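Local coordinates for Sodium/calcium exchanger membrane region domain-containing protein (Archaeoglobus fulgidus, PDB 4KPP) that probably exports calcium ions across the membrane in exchange for protons, as a member of the sodium/calcium exchanger family, at residues I336-K339 with E340-L344; I279-K282 with V283-T287. All blocks are in the same frame, centred on the assembly; numbering follows the deposited sequence.

Interaction 1. Residues I336-K339 with E340-L344; sequences ISWK and EASAL. With CA (calcium ion), chain D.
Glu340 folds its side chain back beside Ser337, so that its CG lies 3.3 Å from Ser337 OG and its carboxylate reaches back to the backbone N-H of Ser337. With CG anti to the carbonyl carbon (chi1 -66°) and the chain extended beyond it, OE1 accepts from Ser337 N at 3.2 Å. That bond is nearly straight, 170° at the hydrogen, yet the N-H arrives from above the carboxylate plane and not within it. The reciprocal bond, Glu340 N to Ser337 OG, is weak at 3.4 Å. Ser337 can offer OG there because chi1 of 63° sets the hydroxyl between its backbone N and carbonyl carbon. The same carboxylate holds a calcium ion through both oxygens, OE1 at 2.2 Å and OE2 at 2.5 Å, so OE1 serves the metal and the helix start together; the ion probably polarises OE1 and so weakens it as an acceptor for Ser337 N. Ile330 O, Asp333 OD2 and Lys335 O also bind this calcium. One turn on, Ser342 OG sits 2.9 Å from both Trp338 O and Lys339 O, two acceptors within reach of a single proton. It also lies over one face of the Trp338 ring; the tryptophan packs on Phe121 and Phe124 of helix 96-127. Routine bonds from Ala341 N to Ser337 O and Ser342 N to Trp338 O start the helix. Ser337 at the N-cap and Glu340 three residues later form a capping box, here sharing its glutamate with a calcium site, which that carboxylate binds in a bidentate way.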
loop_
_atom_site.group_PDB
_atom_site.type_symbol
_atom_site.label_atom_id
_atom_site.label_comp_id
_atom_site.label_asym_id
_atom_site.label_seq_id
_atom_site.Cartn_x
_atom_site.Cartn_y
_atom_site.Cartn_z
ATOM N N ILE A 336 -5.272 -10.981 -15.633
ATOM C CA ILE A 336 -5.890 -11.431 -14.390
ATOM C C ILE A 336 -7.271 -12.004 -14.678
ATOM O O ILE A 336 -8.208 -11.267 -14.991
ATOM C CB ILE A 336 -6.002 -10.296 -13.351
ATOM C CG1 ILE A 336 -4.626 -9.697 -13.058
ATOM C CG2 ILE A 336 -6.638 -10.812 -12.063
ATOM C CD1 ILE A 336 -4.651 -8.597 -12.025
ATOM N N SER A 337 -7.386 -13.325 -14.579
ATOM C CA SER A 337 -8.636 -14.008 -14.886
ATOM C C SER A 337 -9.537 -14.085 -13.658
ATOM O O SER A 337 -9.126 -13.731 -12.552
ATOM C CB SER A 337 -8.361 -15.409 -15.432
ATOM O OG SER A 337 -7.715 -16.215 -14.464
ATOM N N TRP A 338 -10.765 -14.550 -13.861
ATOM C CA TRP A 338 -11.736 -14.639 -12.778
ATOM C C TRP A 338 -11.358 -15.754 -11.806
ATOM O O TRP A 338 -11.623 -15.657 -10.606
ATOM C CB TRP A 338 -13.149 -14.850 -13.334
ATOM C CG TRP A 338 -13.718 -16.202 -13.044
ATOM C CD1 TRP A 338 -13.530 -17.344 -13.769
ATOM C CD2 TRP A 338 -14.571 -16.557 -11.950
ATOM N NE1 TRP A 338 -14.211 -18.388 -13.193
ATOM C CE2 TRP A 338 -14.858 -17.931 -12.073
ATOM C CE3 TRP A 338 -15.118 -15.848 -10.875
ATOM C CZ2 TRP A 338 -15.671 -18.609 -11.164
ATOM C CZ3 TRP A 338 -15.924 -16.523 -9.973
ATOM C CH2 TRP A 338 -16.192 -17.888 -10.123
ATOM N N LYS A 339 -10.734 -16.806 -12.328
ATOM C CA LYS A 339 -10.256 -17.900 -11.491
ATOM C C LYS A 339 -9.144 -17.416 -10.568
ATOM O O LYS A 339 -9.156 -17.694 -9.368
ATOM C CB LYS A 339 -9.751 -19.066 -12.345
ATOM C CG LYS A 339 -10.835 -19.801 -13.120
ATOM C CD LYS A 339 -10.257 -21.002 -13.856
ATOM C CE LYS A 339 -11.319 -21.717 -14.685
ATOM N NZ LYS A 339 -11.696 -23.048 -14.118
ATOM N N GLU A 340 -8.187 -16.688 -11.136
ATOM C CA GLU A 340 -7.058 -16.172 -10.369
ATOM C C GLU A 340 -7.506 -15.154 -9.327
ATOM O O GLU A 340 -7.039 -15.179 -8.191
ATOM C CB GLU A 340 -6.009 -15.557 -11.299
ATOM C CG GLU A 340 -5.321 -16.562 -12.214
ATOM C CD GLU A 340 -4.448 -15.890 -13.256
ATOM O OE1 GLU A 340 -4.695 -14.705 -13.566
ATOM O OE2 GLU A 340 -3.516 -16.545 -13.766
ATOM N N ALA A 341 -8.416 -14.265 -9.716
ATOM C CA ALA A 341 -8.958 -13.268 -8.795
ATOM C C ALA A 341 -9.743 -13.920 -7.659
ATOM O O ALA A 341 -9.582 -13.554 -6.495
ATOM C CB ALA A 341 -9.830 -12.263 -9.539
ATOM N N SER A 342 -10.586 -14.893 -7.997
ATOM C CA SER A 342 -11.375 -15.591 -6.987
ATOM C C SER A 342 -10.471 -16.402 -6.065
ATOM O O SER A 342 -10.737 -16.516 -4.870
ATOM C CB SER A 342 -12.439 -16.488 -7.630
ATOM O OG SER A 342 -11.852 -17.535 -8.381
ATOM N N ALA A 343 -9.400 -16.957 -6.626
ATOM C CA ALA A 343 -8.414 -17.688 -5.835
ATOM C C ALA A 343 -7.738 -16.762 -4.827
ATOM O O ALA A 343 -7.578 -17.117 -3.657
ATOM C CB ALA A 343 -7.381 -18.346 -6.738
ATOM N N LEU A 344 -7.347 -15.575 -5.283
ATOM C CA LEU A 344 -6.758 -14.570 -4.400
ATOM C C LEU A 344 -7.708 -14.195 -3.265
ATOM O O LEU A 344 -7.286 -14.031 -2.120
ATOM C CB LEU A 344 -6.364 -13.316 -5.186
ATOM C CG LEU A 344 -5.165 -13.431 -6.127
ATOM C CD1 LEU A 344 -4.896 -12.103 -6.824
ATOM C CD2 LEU A 344 -3.937 -13.894 -5.365
HETATM CA CA CA D . -3.034 -14.381 -14.940
#

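Interaction 2. Residues I279-K282 with V283-T287; sequences ISSK and VNQWT
This is a local contact at the C-terminal end of helix 271-285, between its last turn and the residue just past it: a buried cation-pi pair four residues apart, close to the middle of the membrane exchanger fold. Lys282 and Trp286 run side by side in the same direction, and NZ stands over one face of the indole, 3.7 Å from the centroid of the Trp286 five-membered ring and 23° off its normal. The lysine reaches this place because CG is anti to the backbone N (chi1 165°) and the chain bends at chi2 before running straight to its end; CE adds an off-centre CH-pi contact. The ammonium also has polar partners, Ser324 OG and Asn108 OD1, while Trp286 NE1 bonds to Thr149 OG1, so lysine and indole link helices 311-331, 96-127 and 138-152 to this one. On another side of the helix Gln285 NE2 donates to Ser281 OG at 2.8 Å, with the hydroxyl nearly in the amide plane, and gives Ser281 O a weaker bond. Glu255 and Glu258 of helix 242-267 bond to this amide and to Ser281 OG respectively. Replacing Gln285 by alanine takes away the amide, and Ser281 OG would probably keep only its bond to Glu258 among those described here, while Glu255 would lose the NE2 donor. Asn284 ND2 and Ser280 OG share a water, 3.2 Å from ND2 and 2.8 Å from OG, while OD1 of Asn284 bonds to Tyr79 and OG of Ser280 to Tyr176. Where the helix gives out, Val283 O takes two donors from opposite faces of its carbonyl plane: Trp286 N at 3.2 Å and Thr287 OG1 at 2.6 Å.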
loop_
_atom_site.group_PDB
_atom_site.type_symbol
_atom_site.label_atom_id
_atom_site.label_comp_id
_atom_site.label_asym_id
_atom_site.label_seq_id
_atom_site.Cartn_x
_atom_site.Cartn_y
_atom_site.Cartn_z
ATOM N N ILE A 279 -0.637 -2.645 -8.377
ATOM C CA ILE A 279 0.516 -3.533 -8.459
ATOM C C ILE A 279 1.781 -2.818 -7.987
ATOM O O ILE A 279 2.581 -3.386 -7.244
ATOM C CB ILE A 279 0.693 -4.087 -9.888
ATOM C CG1 ILE A 279 -0.467 -5.031 -10.230
ATOM C CG2 ILE A 279 2.043 -4.786 -10.037
ATOM C CD1 ILE A 279 -0.559 -5.407 -11.696
ATOM N N SER A 280 1.940 -1.564 -8.404
ATOM C CA SER A 280 3.067 -0.741 -7.970
ATOM C C SER A 280 2.989 -0.417 -6.479
ATOM O O SER A 280 4.012 -0.314 -5.807
ATOM C CB SER A 280 3.142 0.554 -8.786
ATOM O OG SER A 280 4.204 1.375 -8.331
ATOM N N SER A 281 1.773 -0.252 -5.969
ATOM C CA SER A 281 1.572 -0.008 -4.545
ATOM C C SER A 281 1.988 -1.231 -3.740
ATOM O O SER A 281 2.524 -1.106 -2.634
ATOM C CB SER A 281 0.112 0.338 -4.253
ATOM O OG SER A 281 -0.102 0.500 -2.863
ATOM N N LYS A 282 1.729 -2.412 -4.296
ATOM C CA LYS A 282 2.215 -3.650 -3.699
ATOM C C LYS A 282 3.735 -3.633 -3.653
ATOM O O LYS A 282 4.328 -4.049 -2.666
ATOM C CB LYS A 282 1.702 -4.876 -4.466
ATOM C CG LYS A 282 2.425 -6.188 -4.150
ATOM C CD LYS A 282 2.292 -6.604 -2.689
ATOM C CE LYS A 282 3.146 -7.839 -2.409
ATOM N NZ LYS A 282 3.128 -8.262 -0.981
ATOM N N VAL A 283 4.363 -3.126 -4.710
ATOM C CA VAL A 283 5.822 -3.066 -4.767
ATOM C C VAL A 283 6.415 -2.260 -3.609
ATOM O O VAL A 283 7.281 -2.762 -2.891
ATOM C CB VAL A 283 6.335 -2.499 -6.118
ATOM C CG1 VAL A 283 7.858 -2.409 -6.121
ATOM C CG2 VAL A 283 5.853 -3.358 -7.271
ATOM N N ASN A 284 5.954 -1.024 -3.413
ATOM C CA ASN A 284 6.519 -0.201 -2.339
ATOM C C ASN A 284 6.206 -0.736 -0.942
ATOM O O ASN A 284 7.049 -0.677 -0.043
ATOM C CB ASN A 284 6.155 1.291 -2.473
ATOM C CG ASN A 284 4.728 1.602 -2.056
ATOM O OD1 ASN A 284 4.398 1.595 -0.870
ATOM N ND2 ASN A 284 3.884 1.916 -3.031
ATOM N N GLN A 285 5.004 -1.276 -0.766
ATOM C CA GLN A 285 4.615 -1.815 0.532
ATOM C C GLN A 285 5.354 -3.114 0.851
ATOM O O GLN A 285 5.453 -3.518 2.010
ATOM C CB GLN A 285 3.097 -1.997 0.620
ATOM C CG GLN A 285 2.346 -0.670 0.635
ATOM C CD GLN A 285 0.847 -0.829 0.759
ATOM O OE1 GLN A 285 0.334 -1.149 1.829
ATOM N NE2 GLN A 285 0.134 -0.597 -0.338
ATOM N N TRP A 286 5.890 -3.749 -0.185
ATOM C CA TRP A 286 6.599 -5.010 -0.024
ATOM C C TRP A 286 8.105 -4.788 -0.151
ATOM O O TRP A 286 8.881 -5.740 -0.209
ATOM C CB TRP A 286 6.090 -6.026 -1.053
ATOM C CG TRP A 286 6.476 -7.458 -0.811
ATOM C CD1 TRP A 286 6.974 -8.332 -1.735
ATOM C CD2 TRP A 286 6.382 -8.189 0.421
ATOM N NE1 TRP A 286 7.201 -9.556 -1.157
ATOM C CE2 TRP A 286 6.848 -9.496 0.166
ATOM C CE3 TRP A 286 5.955 -7.868 1.714
ATOM C CZ2 TRP A 286 6.897 -10.477 1.153
ATOM C CZ3 TRP A 286 6.008 -8.845 2.693
ATOM C CH2 TRP A 286 6.474 -10.134 2.407
ATOM N N THR A 287 8.506 -3.519 -0.188
ATOM C CA THR A 287 9.919 -3.141 -0.233
ATOM C C THR A 287 10.223 -1.986 0.722
ATOM O O THR A 287 10.762 -2.196 1.808
ATOM C CB THR A 287 10.382 -2.755 -1.662
ATOM O OG1 THR A 287 9.520 -1.743 -2.201
ATOM C CG2 THR A 287 10.376 -3.974 -2.584
HETATM O O HOH W 1 5.189 2.453 -5.921
#

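In the fold
Interaction 2 precedes interaction 1 along the chain, and both belong to the second of the two sodium/calcium exchanger regions of the protein. Their centres are 20 Å apart and their nearest atoms about 5 Å, without touching. Residues 279-287 close helix 271-285 about 6 Å from the centre of the chain; residues 336-344 pass from strand 335-337 into helix 338-353, about 20 Å from it. Helices 96-127 and 311-331 receive side chains from both, and the side chain of Ile279 comes within about 10 Å of the calcium ion. The bound ion thus lies at the outer contact, whereas the inner one is a buried polar network that joins several helices of the membrane fold.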